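PDB 1WR2: hypothetical protein PH1789 from Pyrococcus horikoshii, which is of unknown function but carries an ATP-grasp domain, an alpha-and-beta fold built round two antiparallel sheets. Local coordinates for residues V76-I81 and H95-K100; N214-Y219 and A225-S230. All blocks are in the same frame, centred on the assembly; numbering follows the deposited sequence.

Contact 1 (V76-I81 and H95-K100)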
ATOM      1  N   VAL A  76      11.187  11.095   2.613  1.00 41.67           N
ATOM      2  CA  VAL A  76      10.564  11.251   3.919  1.00 39.18           C
ATOM      3  C   VAL A  76      10.272   9.881   4.539  1.00 38.43           C
ATOM      4  O   VAL A  76       9.482   9.774   5.476  1.00 39.31           O
ATOM      5  CB  VAL A  76       9.256  12.086   3.846  1.00 37.60           C
ATOM      6  CG1 VAL A  76       9.575  13.485   3.366  1.00 38.85           C
ATOM      7  CG2 VAL A  76       8.243  11.429   2.921  1.00 36.21           C
ATOM      8  N   VAL A  77      10.905   8.840   3.993  1.00 38.70           N
ATOM      9  CA  VAL A  77      10.764   7.467   4.500  1.00 40.59           C
ATOM     10  C   VAL A  77      12.154   6.984   4.913  1.00 40.43           C
ATOM     11  O   VAL A  77      13.067   6.971   4.094  1.00 41.06           O
ATOM     12  CB  VAL A  77      10.216   6.493   3.419  1.00 41.15           C
ATOM     13  CG1 VAL A  77      10.372   5.037   3.885  1.00 43.57           C
ATOM     14  CG2 VAL A  77       8.755   6.784   3.146  1.00 44.51           C
ATOM     15  N   MET A  78      12.320   6.606   6.180  1.00 41.74           N
ATOM     16  CA  MET A  78      13.609   6.115   6.679  1.00 40.80           C
ATOM     17  C   MET A  78      13.458   4.682   7.193  1.00 42.15           C
ATOM     18  O   MET A  78      12.571   4.384   7.998  1.00 37.57           O
ATOM     19  CB  MET A  78      14.142   7.029   7.788  1.00 40.94           C
ATOM     20  CG  MET A  78      14.606   8.402   7.300  1.00 41.30           C
ATOM     21  SD  MET A  78      16.010   8.306   6.140  1.00 44.82           S
ATOM     22  CE  MET A  78      16.178  10.029   5.672  1.00 41.08           C
ATOM     23  N   LEU A  79      14.339   3.804   6.726  1.00 42.63           N
ATOM     24  CA  LEU A  79      14.277   2.397   7.086  1.00 44.84           C
ATOM     25  C   LEU A  79      15.275   1.897   8.128  1.00 45.41           C
ATOM     26  O   LEU A  79      16.213   2.592   8.513  1.00 43.92           O
ATOM     27  CB  LEU A  79      14.427   1.551   5.821  1.00 46.43           C
ATOM     28  CG  LEU A  79      13.544   1.875   4.612  1.00 46.29           C
ATOM     29  CD1 LEU A  79      13.871   0.886   3.504  1.00 48.12           C
ATOM     30  CD2 LEU A  79      12.073   1.780   4.971  1.00 46.94           C
ATOM     31  N   ASN A  80      15.038   0.665   8.570  1.00 46.33           N
ATOM     32  CA  ASN A  80      15.865  -0.037   9.542  1.00 45.57           C
ATOM     33  C   ASN A  80      16.449   0.800  10.678  1.00 45.06           C
ATOM     34  O   ASN A  80      17.658   0.779  10.927  1.00 45.07           O
ATOM     35  CB  ASN A  80      16.980  -0.788   8.805  1.00 49.94           C
ATOM     36  CG  ASN A  80      17.564  -1.920   9.629  1.00 53.56           C
ATOM     37  OD1 ASN A  80      17.043  -3.039   9.630  1.00 54.06           O
ATOM     38  ND2 ASN A  80      18.661  -1.640  10.326  1.00 54.06           N
ATOM     39  N   ILE A  81      15.577   1.528  11.368  1.00 41.66           N
ATOM     40  CA  ILE A  81      15.968   2.353  12.507  1.00 41.88           C
ATOM     41  C   ILE A  81      16.134   1.380  13.675  1.00 44.55           C
ATOM     42  O   ILE A  81      15.157   0.820  14.168  1.00 43.50           O
ATOM     43  CB  ILE A  81      14.871   3.373  12.835  1.00 38.95           C
ATOM     44  CG1 ILE A  81      14.702   4.337  11.651  1.00 40.93           C
ATOM     45  CG2 ILE A  81      15.206   4.086  14.122  1.00 40.36           C
ATOM     46  CD1 ILE A  81      13.462   5.223  11.716  1.00 39.17           C
ATOM     47  N   HIS A  95      11.475  15.399   8.498  1.00 39.43           N
ATOM     48  CA  HIS A  95      10.769  16.672   8.560  1.00 41.73           C
ATOM     49  C   HIS A  95      11.523  17.725   7.752  1.00 41.76           C
ATOM     50  O   HIS A  95      10.910  18.580   7.119  1.00 41.15           O
ATOM     51  CB  HIS A  95      10.587  17.131  10.007  1.00 40.61           C
ATOM     52  CG  HIS A  95       9.406  16.508  10.688  1.00 40.28           C
ATOM     53  ND1 HIS A  95       9.454  15.263  11.281  1.00 37.02           N
ATOM     54  CD2 HIS A  95       8.136  16.951  10.846  1.00 38.39           C
ATOM     55  CE1 HIS A  95       8.265  14.967  11.773  1.00 38.42           C
ATOM     56  NE2 HIS A  95       7.447  15.975  11.523  1.00 38.78           N
ATOM     57  N   GLU A  96      12.851  17.650   7.775  1.00 42.43           N
ATOM     58  CA  GLU A  96      13.685  18.585   7.029  1.00 45.06           C
ATOM     59  C   GLU A  96      13.480  18.320   5.547  1.00 44.22           C
ATOM     60  O   GLU A  96      13.276  19.244   4.766  1.00 45.83           O
ATOM     61  CB  GLU A  96      15.166  18.390   7.374  1.00 45.97           C
ATOM     62  CG  GLU A  96      15.499  18.532   8.859  1.00 52.57           C
ATOM     63  CD  GLU A  96      16.961  18.208   9.166  1.00 54.29           C
ATOM     64  OE1 GLU A  96      17.523  17.308   8.506  1.00 55.10           O
ATOM     65  OE2 GLU A  96      17.542  18.839  10.074  1.00 55.74           O
ATOM     66  N   ASN A  97      13.529  17.047   5.169  1.00 43.94           N
ATOM     67  CA  ASN A  97      13.357  16.658   3.779  1.00 44.57           C
ATOM     68  C   ASN A  97      12.002  17.071   3.247  1.00 45.57           C
ATOM     69  O   ASN A  97      11.873  17.437   2.082  1.00 47.00           O
ATOM     70  CB  ASN A  97      13.547  15.147   3.621  1.00 45.28           C
ATOM     71  CG  ASN A  97      14.958  14.709   3.950  1.00 46.75           C
ATOM     72  OD1 ASN A  97      15.816  15.539   4.255  1.00 50.07           O
ATOM     73  ND2 ASN A  97      15.209  13.405   3.892  1.00 45.98           N
ATOM     74  N   ALA A  98      10.990  17.016   4.103  1.00 46.11           N
ATOM     75  CA  ALA A  98       9.646  17.398   3.705  1.00 46.40           C
ATOM     76  C   ALA A  98       9.571  18.915   3.540  1.00 47.50           C
ATOM     77  O   ALA A  98       8.826  19.425   2.706  1.00 44.73           O
ATOM     78  CB  ALA A  98       8.646  16.942   4.753  1.00 47.53           C
ATOM     79  N   LYS A  99      10.353  19.628   4.344  1.00 48.51           N
ATOM     80  CA  LYS A  99      10.365  21.083   4.289  1.00 50.55           C
ATOM     81  C   LYS A  99      10.969  21.572   2.978  1.00 50.07           C
ATOM     82  O   LYS A  99      10.495  22.544   2.387  1.00 51.00           O
ATOM     83  CB  LYS A  99      11.162  21.649   5.471  1.00 52.60           C
ATOM     84  CG  LYS A  99      10.758  23.056   5.866  1.00 55.79           C
ATOM     85  CD  LYS A  99       9.304  23.082   6.325  1.00 58.52           C
ATOM     86  CE  LYS A  99       8.856  24.491   6.674  1.00 60.48           C
ATOM     87  NZ  LYS A  99       9.000  25.412   5.513  1.00 61.13           N
ATOM     88  N   LYS A 100      12.014  20.893   2.521  1.00 49.28           N
ATOM     89  CA  LYS A 100      12.673  21.269   1.275  1.00 50.13           C
ATOM     90  C   LYS A 100      11.812  20.877   0.079  1.00 49.66           C
ATOM     91  O   LYS A 100      11.815  21.553  -0.947  1.00 49.15           O
ATOM     92  CB  LYS A 100      14.038  20.580   1.163  1.00 50.03           C
ATOM     93  CG  LYS A 100      14.954  20.791   2.359  1.00 52.86           C
ATOM     94  CD  LYS A 100      16.303  20.111   2.150  1.00 55.36           C
ATOM     95  CE  LYS A 100      17.035  19.884   3.472  1.00 56.95           C
ATOM     96  NZ  LYS A 100      17.185  21.131   4.284  1.00 57.81           N
TER

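Contact 2 (N214-Y219 and A225-S230)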
ATOM      1  N   ASN A 214       1.330  -1.362  -3.467  1.00 31.65           N
ATOM      2  CA  ASN A 214       2.691  -1.411  -3.981  1.00 31.31           C
ATOM      3  C   ASN A 214       3.633  -0.738  -2.989  1.00 31.47           C
ATOM      4  O   ASN A 214       3.538   0.468  -2.754  1.00 29.58           O
ATOM      5  CB  ASN A 214       2.721  -0.691  -5.331  1.00 32.58           C
ATOM      6  CG  ASN A 214       4.107  -0.669  -5.969  1.00 35.75           C
ATOM      7  OD1 ASN A 214       5.057  -1.232  -5.441  1.00 37.30           O
ATOM      8  ND2 ASN A 214       4.215  -0.014  -7.118  1.00 36.45           N
ATOM      9  N   PRO A 215       4.584  -1.503  -2.431  1.00 33.55           N
ATOM     10  CA  PRO A 215       4.711  -2.926  -2.766  1.00 34.88           C
ATOM     11  C   PRO A 215       3.934  -3.892  -1.896  1.00 34.80           C
ATOM     12  O   PRO A 215       3.381  -3.524  -0.861  1.00 33.00           O
ATOM     13  CB  PRO A 215       6.216  -3.167  -2.676  1.00 34.72           C
ATOM     14  CG  PRO A 215       6.625  -2.264  -1.567  1.00 36.59           C
ATOM     15  CD  PRO A 215       5.812  -1.001  -1.786  1.00 34.36           C
ATOM     16  N   VAL A 216       3.886  -5.135  -2.355  1.00 34.68           N
ATOM     17  CA  VAL A 216       3.242  -6.226  -1.634  1.00 36.12           C
ATOM     18  C   VAL A 216       4.298  -7.328  -1.628  1.00 37.38           C
ATOM     19  O   VAL A 216       4.903  -7.601  -2.663  1.00 34.33           O
ATOM     20  CB  VAL A 216       2.005  -6.781  -2.372  1.00 36.52           C
ATOM     21  CG1 VAL A 216       1.537  -8.069  -1.689  1.00 36.77           C
ATOM     22  CG2 VAL A 216       0.885  -5.755  -2.383  1.00 36.65           C
ATOM     23  N   PHE A 217       4.544  -7.941  -0.476  1.00 37.37           N
ATOM     24  CA  PHE A 217       5.523  -9.017  -0.421  1.00 39.89           C
ATOM     25  C   PHE A 217       4.755 -10.328  -0.338  1.00 40.77           C
ATOM     26  O   PHE A 217       3.835 -10.463   0.474  1.00 40.76           O
ATOM     27  CB  PHE A 217       6.438  -8.904   0.812  1.00 39.35           C
ATOM     28  CG  PHE A 217       7.393  -7.735   0.781  1.00 40.86           C
ATOM     29  CD1 PHE A 217       7.837  -7.200  -0.421  1.00 42.33           C
ATOM     30  CD2 PHE A 217       7.884  -7.201   1.968  1.00 40.58           C
ATOM     31  CE1 PHE A 217       8.757  -6.156  -0.443  1.00 38.88           C
ATOM     32  CE2 PHE A 217       8.804  -6.159   1.954  1.00 39.12           C
ATOM     33  CZ  PHE A 217       9.239  -5.636   0.747  1.00 40.83           C
ATOM     34  N   VAL A 218       5.123 -11.288  -1.179  1.00 40.13           N
ATOM     35  CA  VAL A 218       4.468 -12.590  -1.167  1.00 42.33           C
ATOM     36  C   VAL A 218       5.459 -13.650  -0.712  1.00 42.96           C
ATOM     37  O   VAL A 218       6.517 -13.833  -1.313  1.00 42.82           O
ATOM     38  CB  VAL A 218       3.914 -12.970  -2.557  1.00 41.67           C
ATOM     39  CG1 VAL A 218       3.219 -14.324  -2.486  1.00 40.25           C
ATOM     40  CG2 VAL A 218       2.927 -11.911  -3.031  1.00 40.75           C
ATOM     41  N   TYR A 219       5.109 -14.343   0.363  1.00 45.62           N
ATOM     42  CA  TYR A 219       5.969 -15.373   0.918  1.00 48.60           C
ATOM     43  C   TYR A 219       5.678 -16.737   0.310  1.00 51.02           C
ATOM     44  O   TYR A 219       4.769 -16.883  -0.505  1.00 50.51           O
ATOM     45  CB  TYR A 219       5.807 -15.405   2.436  1.00 48.56           C
ATOM     46  CG  TYR A 219       6.074 -14.058   3.078  1.00 47.11           C
ATOM     47  CD1 TYR A 219       7.306 -13.422   2.915  1.00 44.23           C
ATOM     48  CD2 TYR A 219       5.095 -13.415   3.836  1.00 46.74           C
ATOM     49  CE1 TYR A 219       7.554 -12.181   3.494  1.00 44.56           C
ATOM     50  CE2 TYR A 219       5.333 -12.171   4.418  1.00 44.21           C
ATOM     51  CZ  TYR A 219       6.561 -11.565   4.245  1.00 42.44           C
ATOM     52  OH  TYR A 219       6.810 -10.353   4.838  1.00 41.55           O
ATOM     53  N   ALA A 225       0.882 -13.295   2.536  1.00 48.22           N
ATOM     54  CA  ALA A 225       1.563 -12.133   1.978  1.00 46.35           C
ATOM     55  C   ALA A 225       1.306 -10.915   2.857  1.00 45.46           C
ATOM     56  O   ALA A 225       0.518 -10.979   3.803  1.00 46.15           O
ATOM     57  CB  ALA A 225       1.061 -11.874   0.569  1.00 44.51           C
ATOM     58  N   VAL A 226       1.959  -9.803   2.532  1.00 42.47           N
ATOM     59  CA  VAL A 226       1.794  -8.579   3.303  1.00 41.08           C
ATOM     60  C   VAL A 226       1.896  -7.333   2.416  1.00 39.70           C
ATOM     61  O   VAL A 226       2.749  -7.251   1.534  1.00 39.16           O
ATOM     62  CB  VAL A 226       2.847  -8.503   4.439  1.00 39.50           C
ATOM     63  CG1 VAL A 226       4.241  -8.331   3.862  1.00 39.23           C
ATOM     64  CG2 VAL A 226       2.505  -7.381   5.392  1.00 41.65           C
ATOM     65  N   ILE A 227       1.003  -6.378   2.650  1.00 37.82           N
ATOM     66  CA  ILE A 227       0.973  -5.124   1.898  1.00 36.36           C
ATOM     67  C   ILE A 227       1.910  -4.123   2.571  1.00 35.55           C
ATOM     68  O   ILE A 227       1.744  -3.804   3.746  1.00 36.05           O
ATOM     69  CB  ILE A 227      -0.450  -4.552   1.871  1.00 34.00           C
ATOM     70  CG1 ILE A 227      -1.379  -5.528   1.143  1.00 33.29           C
ATOM     71  CG2 ILE A 227      -0.457  -3.185   1.215  1.00 34.32           C
ATOM     72  CD1 ILE A 227      -2.858  -5.226   1.333  1.00 32.49           C
ATOM     73  N   VAL A 228       2.889  -3.623   1.828  1.00 33.06           N
ATOM     74  CA  VAL A 228       3.853  -2.689   2.388  1.00 31.85           C
ATOM     75  C   VAL A 228       3.483  -1.217   2.263  1.00 32.72           C
ATOM     76  O   VAL A 228       3.730  -0.427   3.178  1.00 32.69           O
ATOM     77  CB  VAL A 228       5.244  -2.937   1.776  1.00 32.71           C
ATOM     78  CG1 VAL A 228       6.273  -2.002   2.393  1.00 33.74           C
ATOM     79  CG2 VAL A 228       5.638  -4.391   2.006  1.00 29.19           C
ATOM     80  N   ASP A 229       2.900  -0.835   1.135  1.00 33.40           N
ATOM     81  CA  ASP A 229       2.493   0.553   0.929  1.00 33.92           C
ATOM     82  C   ASP A 229       1.257   0.496   0.045  1.00 34.38           C
ATOM     83  O   ASP A 229       1.002  -0.525  -0.597  1.00 34.76           O
ATOM     84  CB  ASP A 229       3.601   1.338   0.220  1.00 34.72           C
ATOM     85  CG  ASP A 229       3.472   2.843   0.413  1.00 37.69           C
ATOM     86  OD1 ASP A 229       2.344   3.333   0.613  1.00 38.69           O
ATOM     87  OD2 ASP A 229       4.500   3.546   0.352  1.00 37.12           O
ATOM     88  N   SER A 230       0.497   1.581   0.007  1.00 34.37           N
ATOM     89  CA  SER A 230      -0.714   1.636  -0.803  1.00 35.37           C
ATOM     90  C   SER A 230      -1.128   3.078  -1.058  1.00 36.13           C
ATOM     91  O   SER A 230      -0.868   3.967  -0.244  1.00 33.94           O
ATOM     92  CB  SER A 230      -1.864   0.910  -0.098  1.00 33.50           C
ATOM     93  OG  SER A 230      -3.087   1.046  -0.811  1.00 31.16           O
TER

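Contact 1 (V76-I81 and H95-K100)
V76, just ahead of strand 77-81, meets the late turns of helix 84-101 through one methyl group. Its CG1 lies 3.8 Å from the CB of A98 and 4.3 Å from the CB of N97. With chi1 of -63°, CG1 lies anti to the carbonyl carbon and beside the backbone N, and this is the branch that meets the helix. Alanine suits the facing position: a lone methyl on a buried side of the helix lets CG1 of V76 come close. A beta-branched valine, compact and apolar, fits the other side, where I68 and L63 also touch both V76 and A98.

N97 divides its work, its CA being 6.1 Å from the CA of V76. Its CB lies against V76 CG1, while its amide turns to K75, the residue before V76, where ND2 donates a hydrogen bond to the carbonyl oxygen. That bond ties the helix to the chain just before V76 and fixes the amide's direction. The methyl end of M78 then comes across the asparagine at about a right angle, CE standing 3.9 Å from ND2, a van der Waals touch. With its flexible thioether chain bent at chi2 (-63°), M78 also touches K90, E93 and I94 of the same helix.

Backbone bonds from V76 to L63 and from M78 to L61 attach this edge strand to strand 59-64. The arrangement is a helix packed beside the outermost strand of a four-stranded antiparallel sheet, strand 77-81 leading directly into helix 84-101, in the smaller sheet-and-helix unit of this ATP-grasp protein.

Contact 2 (N214-Y219 and A225-S230)
F217 offers a ring face to the methyl CG2 of V228, which sits 3.7 Å from the ring centroid and 19° off the normal, a CH-pi contact displaced toward the rim over CD2 and CE2. The methyl stands anti to its own carbonyl carbon, and with chi1 of -178° the other branch, CG1, goes to P215, whose CG also packs 3.7 Å from V228 CB. One valine thus serves both rings, CG2 over the face of F217 and CB with CG1 against P215.

Beside it V226 lends CG1 to two neighbours, the CB of F217 and the hydroxyl end of Y219, with OH at 3.4 Å; that hydroxyl is hydrogen-bonded to the carbonyl oxygen of K117. The reverse face carries V216, V218, A225 and I227. There the small A225 fits its CB against V218 CG2 at 4.1 Å, while V216 and I227 lie side by side, and M193 of helix 187-203 covers V216 and A225.

F217 and V226 form the hydrogen-bonded pair, F217 N lying 2.8 Å from V226 O. Beyond it the chain turns a corner at P215, which follows a cis peptide bond, and P215 O accepts V228 N at 2.7 Å and, weakly, D229 N. The whole is an antiparallel beta hairpin with irregular pairing at the proline corner, in the larger sheet of the ATP-grasp fold.

In the fold
Contact 1 closes before contact 2 opens along the chain, and both belong to the ATP-grasp domain. Their centres lie 21 Å apart and their nearest atoms about 6 Å, without touching. They belong to different sheets: 76-81 runs along an outermost strand of the four-stranded antiparallel sheet, backed by helix 84-101, whereas 214-219 and 225-230 are neighbouring strands inside the six-stranded one. K71, from helix 71-74, links the two neighbourhoods, since it touches V76 and forms a salt bridge with D229. This pairing of two sheet-and-helix units is consistent with the two lobes of an ATP-grasp fold.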